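Local atomic coordinates of petrobactin biosynthesis protein AsbB (Bacillus anthracis, PDB entry 3TO3), a protein that catalyses the ATP-dependent condensation of spermidine with citryl-spermidine intermediates in the biosynthesis of the siderophore petrobactin. Residues 501-515 / 559-572. Sequence-based numbering, arbitrary orientation. Where two conformers were deposited one is given.
Sequences IECLQEMVLDALFLF and SIQLYTPTFYAEQL
Leu509 lies over one face of the Phe567 ring, its CB 3.7 Å from the ring centroid in a CH-pi contact, while its CD1 runs on across the CG side of the same ring. Phe567 takes the less common chi1 of 78°, with CG between its own backbone N and carbonyl carbon, and the ring stands up from the strand against the helix. Leu514 CD1 then bridges Phe567 and Ala569, 3.7 Å from Ala569 CB. Toward the start of helix 502-528, Gln505 bends at chi2 and sends NE2 to Gln561 O, 3.1 Å away with an N-H...O angle of 175°. Gln505 NE2 and Thr564 N reach that carbonyl, in the turn after helix 554-560, from opposite faces, Thr564 N closing the type I turn. Asp510 OD2 takes a weak bond from Glu570 N at 3.3 Å, whereas Asp510 OD1 is buried against Ala569 without a polar partner. Glu570 turns its own carboxylate to Arg575. Further along, Leu572 CD1 sits over a face of Phe515, whose ring also meets Tyr163 edge-to-face. Val429 of helix 410-432 backs Leu504, Val508 and Ile560. Helix segment 502-515 thus packs at 62° on strand 566-570, which pairs antiparallel with 585-589, in the FhuF-like region of this IucA/IucC-family synthetase; the Phe515 side chain, about 7 Å from bound ATP, probably lies behind the pocket's first shell.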
loop_
_atom_site.group_PDB
_atom_site.type_symbol
_atom_site.label_atom_id
_atom_site.label_comp_id
_atom_site.label_asym_id
_atom_site.label_seq_id
_atom_site.Cartn_x
_atom_site.Cartn_y
_atom_site.Cartn_z
ATOM N N ILE B 501 -38.526 -11.603 -0.106
ATOM C CA ILE B 501 -38.572 -12.617 -1.145
ATOM C C ILE B 501 -37.911 -12.141 -2.450
ATOM O O ILE B 501 -37.482 -12.963 -3.286
ATOM C CB ILE B 501 -40.024 -13.038 -1.372
ATOM C CG1 ILE B 501 -40.120 -14.215 -2.337
ATOM C CG2 ILE B 501 -40.865 -11.853 -1.852
ATOM C CD1 ILE B 501 -41.487 -14.857 -2.269
ATOM N N GLU B 502 -37.808 -10.822 -2.625
ATOM C CA GLU B 502 -37.144 -10.271 -3.815
ATOM C C GLU B 502 -35.672 -10.639 -3.879
ATOM O O GLU B 502 -35.068 -10.623 -4.958
ATOM C CB GLU B 502 -37.304 -8.752 -3.920
ATOM C CG GLU B 502 -38.712 -8.286 -4.307
ATOM C CD GLU B 502 -39.690 -8.278 -3.126
ATOM O OE1 GLU B 502 -39.264 -8.519 -1.972
ATOM O OE2 GLU B 502 -40.891 -8.022 -3.356
ATOM N N CYS B 503 -35.091 -10.982 -2.725
ATOM C CA CYS B 503 -33.706 -11.463 -2.676
ATOM C C CYS B 503 -33.548 -12.576 -3.694
ATOM O O CYS B 503 -32.558 -12.651 -4.417
ATOM C CB CYS B 503 -33.322 -11.973 -1.259
ATOM S SG CYS B 503 -33.427 -13.816 -0.889
ATOM N N LEU B 504 -34.544 -13.448 -3.755
ATOM C CA LEU B 504 -34.459 -14.633 -4.638
ATOM C C LEU B 504 -34.569 -14.266 -6.121
ATOM O O LEU B 504 -33.795 -14.725 -6.974
ATOM C CB LEU B 504 -35.497 -15.702 -4.270
ATOM C CG LEU B 504 -35.588 -16.234 -2.830
ATOM C CD1 LEU B 504 -36.772 -17.185 -2.708
ATOM C CD2 LEU B 504 -34.307 -16.940 -2.414
ATOM N N GLN B 505 -35.536 -13.426 -6.437
ATOM C CA GLN B 505 -35.665 -12.964 -7.798
ATOM C C GLN B 505 -34.380 -12.252 -8.215
ATOM O O GLN B 505 -33.841 -12.507 -9.279
ATOM C CB GLN B 505 -36.857 -12.042 -7.916
ATOM C CG GLN B 505 -36.998 -11.356 -9.239
ATOM C CD GLN B 505 -37.627 -10.006 -9.035
ATOM O OE1 GLN B 505 -37.168 -9.233 -8.199
ATOM N NE2 GLN B 505 -38.710 -9.732 -9.749
ATOM N N GLU B 506 -33.861 -11.371 -7.377
ATOM C CA GLU B 506 -32.655 -10.673 -7.787
ATOM C C GLU B 506 -31.446 -11.591 -8.002
ATOM O O GLU B 506 -30.671 -11.365 -8.924
ATOM C CB GLU B 506 -32.347 -9.524 -6.850
ATOM C CG GLU B 506 -33.421 -8.444 -6.881
ATOM C CD GLU B 506 -33.446 -7.609 -5.594
ATOM O OE1 GLU B 506 -32.669 -7.915 -4.647
ATOM O OE2 GLU B 506 -34.244 -6.651 -5.532
HETATM N N MSE B 507 -31.283 -12.637 -7.195
HETATM C CA MSE B 507 -30.149 -13.537 -7.398
HETATM C C MSE B 507 -30.240 -14.263 -8.744
HETATM O O MSE B 507 -29.223 -14.543 -9.398
HETATM C CB MSE B 507 -30.005 -14.550 -6.266
HETATM C CG MSE B 507 -28.669 -15.315 -6.289
HETATM SE SE MSE B 507 -27.148 -14.199 -5.709
HETATM C CE MSE B 507 -27.376 -14.410 -3.764
ATOM N N VAL B 508 -31.456 -14.578 -9.166
ATOM C CA VAL B 508 -31.622 -15.177 -10.471
ATOM C C VAL B 508 -31.392 -14.183 -11.662
ATOM O O VAL B 508 -30.593 -14.452 -12.580
ATOM C CB VAL B 508 -32.972 -15.911 -10.582
ATOM C CG1 VAL B 508 -33.211 -16.352 -12.017
ATOM C CG2 VAL B 508 -33.007 -17.140 -9.605
ATOM N N LEU B 509 -32.091 -13.051 -11.637
ATOM C CA LEU B 509 -32.050 -12.110 -12.741
ATOM C C LEU B 509 -30.668 -11.480 -12.827
ATOM O O LEU B 509 -30.068 -11.442 -13.904
ATOM C CB LEU B 509 -33.125 -11.016 -12.608
ATOM C CG LEU B 509 -34.550 -11.563 -12.659
ATOM C CD1 LEU B 509 -35.541 -10.386 -12.658
ATOM C CD2 LEU B 509 -34.765 -12.490 -13.866
ATOM N N ASP B 510 -30.189 -10.994 -11.686
ATOM C CA ASP B 510 -28.954 -10.229 -11.582
ATOM C C ASP B 510 -27.693 -11.088 -11.599
ATOM O O ASP B 510 -26.762 -10.825 -12.329
ATOM C CB ASP B 510 -28.993 -9.417 -10.282
ATOM C CG ASP B 510 -28.279 -8.090 -10.386
ATOM O OD1 ASP B 510 -28.327 -7.474 -11.457
ATOM O OD2 ASP B 510 -27.689 -7.642 -9.381
ATOM N N ALA B 511 -27.645 -12.127 -10.799
ATOM C CA ALA B 511 -26.402 -12.859 -10.716
ATOM C C ALA B 511 -26.306 -13.914 -11.834
ATOM O O ALA B 511 -25.384 -13.888 -12.656
ATOM C CB ALA B 511 -26.197 -13.446 -9.350
ATOM N N LEU B 512 -27.235 -14.857 -11.842
ATOM C CA LEU B 512 -27.235 -15.892 -12.876
ATOM C C LEU B 512 -27.276 -15.348 -14.315
ATOM O O LEU B 512 -26.510 -15.807 -15.167
ATOM C CB LEU B 512 -28.387 -16.880 -12.660
ATOM C CG LEU B 512 -28.419 -18.093 -13.598
ATOM C CD1 LEU B 512 -27.166 -19.015 -13.462
ATOM C CD2 LEU B 512 -29.715 -18.888 -13.364
ATOM N N PHE B 513 -28.160 -14.385 -14.575
ATOM C CA PHE B 513 -28.483 -13.969 -15.948
ATOM C C PHE B 513 -27.729 -12.731 -16.381
ATOM O O PHE B 513 -26.834 -12.827 -17.185
ATOM C CB PHE B 513 -29.992 -13.785 -16.143
ATOM C CG PHE B 513 -30.746 -15.091 -16.242
ATOM C CD1 PHE B 513 -30.160 -16.195 -16.827
ATOM C CD2 PHE B 513 -32.015 -15.218 -15.730
ATOM C CE1 PHE B 513 -30.830 -17.399 -16.925
ATOM C CE2 PHE B 513 -32.683 -16.413 -15.808
ATOM C CZ PHE B 513 -32.091 -17.514 -16.407
ATOM N N LEU B 514 -28.067 -11.588 -15.802
ATOM C CA LEU B 514 -27.470 -10.327 -16.180
ATOM C C LEU B 514 -25.930 -10.355 -16.191
ATOM O O LEU B 514 -25.334 -10.004 -17.189
ATOM C CB LEU B 514 -28.025 -9.191 -15.298
ATOM C CG LEU B 514 -27.721 -7.743 -15.709
ATOM C CD1 LEU B 514 -28.651 -6.747 -15.006
ATOM C CD2 LEU B 514 -26.290 -7.402 -15.384
ATOM N N PHE B 515 -25.280 -10.770 -15.109
ATOM C CA PHE B 515 -23.800 -10.727 -15.065
ATOM C C PHE B 515 -23.100 -11.993 -15.543
ATOM O O PHE B 515 -21.882 -12.041 -15.560
ATOM C CB PHE B 515 -23.260 -10.400 -13.654
ATOM C CG PHE B 515 -23.577 -9.012 -13.199
ATOM C CD1 PHE B 515 -23.104 -7.910 -13.904
ATOM C CD2 PHE B 515 -24.374 -8.798 -12.062
ATOM C CE1 PHE B 515 -23.421 -6.613 -13.490
ATOM C CE2 PHE B 515 -24.691 -7.502 -11.631
ATOM C CZ PHE B 515 -24.218 -6.409 -12.344
ATOM N N SER B 559 -44.752 -16.288 -7.562
ATOM C CA SER B 559 -44.469 -15.224 -6.589
ATOM C C SER B 559 -43.046 -14.647 -6.692
ATOM O O SER B 559 -42.771 -13.523 -6.272
ATOM C CB SER B 559 -44.739 -15.709 -5.163
ATOM O OG SER B 559 -43.683 -16.534 -4.710
ATOM N N ILE B 560 -42.151 -15.433 -7.261
ATOM C CA ILE B 560 -40.770 -15.041 -7.486
ATOM C C ILE B 560 -40.649 -14.007 -8.639
ATOM O O ILE B 560 -39.712 -13.209 -8.672
ATOM C CB ILE B 560 -39.941 -16.322 -7.775
ATOM C CG1 ILE B 560 -39.661 -17.052 -6.481
ATOM C CG2 ILE B 560 -38.628 -16.052 -8.503
ATOM C CD1 ILE B 560 -38.606 -18.087 -6.656
ATOM N N GLN B 561 -41.601 -14.014 -9.571
ATOM C CA GLN B 561 -41.658 -13.010 -10.629
ATOM C C GLN B 561 -40.402 -12.908 -11.525
ATOM O O GLN B 561 -39.841 -11.833 -11.688
ATOM C CB GLN B 561 -41.929 -11.647 -10.002
ATOM C CG GLN B 561 -43.237 -11.545 -9.275
ATOM C CD GLN B 561 -44.129 -10.485 -9.884
ATOM O OE1 GLN B 561 -44.270 -9.382 -9.340
ATOM N NE2 GLN B 561 -44.726 -10.804 -11.032
ATOM N N LEU B 562 -39.965 -14.016 -12.104
ATOM C CA LEU B 562 -38.826 -13.990 -12.993
ATOM C C LEU B 562 -39.153 -13.316 -14.314
ATOM O O LEU B 562 -38.246 -12.986 -15.088
ATOM C CB LEU B 562 -38.367 -15.410 -13.275
ATOM C CG LEU B 562 -37.913 -16.153 -12.038
ATOM C CD1 LEU B 562 -37.308 -17.458 -12.482
ATOM C CD2 LEU B 562 -36.897 -15.309 -11.307
ATOM N N TYR B 563 -40.447 -13.194 -14.602
ATOM C CA TYR B 563 -40.934 -12.572 -15.844
ATOM C C TYR B 563 -41.294 -11.101 -15.656
ATOM O O TYR B 563 -41.936 -10.502 -16.537
ATOM C CB TYR B 563 -42.119 -13.337 -16.446
ATOM C CG TYR B 563 -41.822 -14.795 -16.714
ATOM C CD1 TYR B 563 -40.525 -15.225 -16.939
ATOM C CD2 TYR B 563 -42.842 -15.736 -16.754
ATOM C CE1 TYR B 563 -40.239 -16.555 -17.190
ATOM C CE2 TYR B 563 -42.575 -17.066 -17.011
ATOM C CZ TYR B 563 -41.273 -17.472 -17.232
ATOM O OH TYR B 563 -41.003 -18.799 -17.480
ATOM N N THR B 564 -40.999 -10.537 -14.484
ATOM C CA THR B 564 -41.333 -9.117 -14.280
ATOM C C THR B 564 -40.676 -8.263 -15.375
ATOM O O THR B 564 -39.568 -8.577 -15.865
ATOM C CB THR B 564 -40.918 -8.594 -12.890
ATOM O OG1 THR B 564 -41.569 -7.343 -12.631
ATOM C CG2 THR B 564 -39.413 -8.396 -12.826
ATOM N N PRO B 565 -41.374 -7.204 -15.791
ATOM C CA PRO B 565 -40.941 -6.326 -16.886
ATOM C C PRO B 565 -39.617 -5.642 -16.583
ATOM O O PRO B 565 -38.742 -5.590 -17.444
ATOM C CB PRO B 565 -42.055 -5.282 -16.963
ATOM C CG PRO B 565 -43.279 -6.004 -16.414
ATOM C CD PRO B 565 -42.734 -6.896 -15.322
ATOM N N THR B 566 -39.480 -5.131 -15.366
ATOM C CA THR B 566 -38.274 -4.429 -14.965
ATOM C C THR B 566 -37.896 -4.890 -13.564
ATOM O O THR B 566 -38.751 -5.362 -12.813
ATOM C CB THR B 566 -38.478 -2.896 -14.958
ATOM O OG1 THR B 566 -39.397 -2.558 -13.934
ATOM C CG2 THR B 566 -39.066 -2.386 -16.291
ATOM N N PHE B 567 -36.612 -4.797 -13.229
ATOM C CA PHE B 567 -36.186 -5.022 -11.859
ATOM C C PHE B 567 -34.933 -4.215 -11.561
ATOM O O PHE B 567 -34.369 -3.584 -12.457
ATOM C CB PHE B 567 -35.905 -6.495 -11.606
ATOM C CG PHE B 567 -34.586 -6.942 -12.139
ATOM C CD1 PHE B 567 -33.497 -7.080 -11.299
ATOM C CD2 PHE B 567 -34.432 -7.211 -13.483
ATOM C CE1 PHE B 567 -32.266 -7.484 -11.796
ATOM C CE2 PHE B 567 -33.214 -7.622 -13.986
ATOM C CZ PHE B 567 -32.128 -7.753 -13.136
ATOM N N TYR B 568 -34.495 -4.282 -10.304
ATOM C CA TYR B 568 -33.399 -3.463 -9.796
ATOM C C TYR B 568 -32.122 -4.271 -9.719
ATOM O O TYR B 568 -32.005 -5.178 -8.921
ATOM C CB TYR B 568 -33.745 -2.871 -8.417
ATOM C CG TYR B 568 -34.622 -1.636 -8.499
ATOM C CD1 TYR B 568 -34.491 -0.750 -9.559
ATOM C CD2 TYR B 568 -35.591 -1.355 -7.531
ATOM C CE1 TYR B 568 -35.287 0.391 -9.667
ATOM C CE2 TYR B 568 -36.398 -0.202 -7.625
ATOM C CZ TYR B 568 -36.238 0.664 -8.712
ATOM O OH TYR B 568 -37.007 1.809 -8.858
ATOM N N ALA B 569 -31.180 -3.926 -10.586
ATOM C CA ALA B 569 -29.839 -4.501 -10.621
ATOM C C ALA B 569 -28.800 -3.653 -9.837
ATOM O O ALA B 569 -28.846 -2.432 -9.838
ATOM C CB ALA B 569 -29.407 -4.620 -12.042
ATOM N N GLU B 570 -27.861 -4.329 -9.194
ATOM C CA GLU B 570 -26.761 -3.704 -8.488
ATOM C C GLU B 570 -26.006 -2.761 -9.385
ATOM O O GLU B 570 -25.708 -3.110 -10.507
ATOM C CB GLU B 570 -25.774 -4.779 -8.034
ATOM C CG GLU B 570 -26.241 -5.631 -6.878
ATOM C CD GLU B 570 -26.457 -4.829 -5.606
ATOM O OE1 GLU B 570 -25.607 -3.958 -5.297
ATOM O OE2 GLU B 570 -27.480 -5.065 -4.913
ATOM N N GLN B 571 -25.622 -1.601 -8.869
ATOM C CA GLN B 571 -24.703 -0.771 -9.608
ATOM C C GLN B 571 -23.323 -0.988 -8.994
ATOM O O GLN B 571 -22.964 -0.352 -8.008
ATOM C CB GLN B 571 -25.069 0.695 -9.354
ATOM C CG GLN B 571 -26.462 1.092 -9.775
ATOM C CD GLN B 571 -26.775 2.525 -9.394
ATOM O OE1 GLN B 571 -26.907 2.856 -8.209
ATOM N NE2 GLN B 571 -26.886 3.392 -10.397
ATOM N N LEU B 572 -22.496 -1.761 -9.672
ATOM C CA LEU B 572 -21.209 -2.184 -9.115
ATOM C C LEU B 572 -20.122 -1.119 -9.235
ATOM O O LEU B 572 -19.336 -0.912 -8.322
ATOM C CB LEU B 572 -20.753 -3.466 -9.799
ATOM C CG LEU B 572 -21.739 -4.642 -9.700
ATOM C CD1 LEU B 572 -21.410 -5.689 -10.738
ATOM C CD2 LEU B 572 -21.739 -5.252 -8.310
#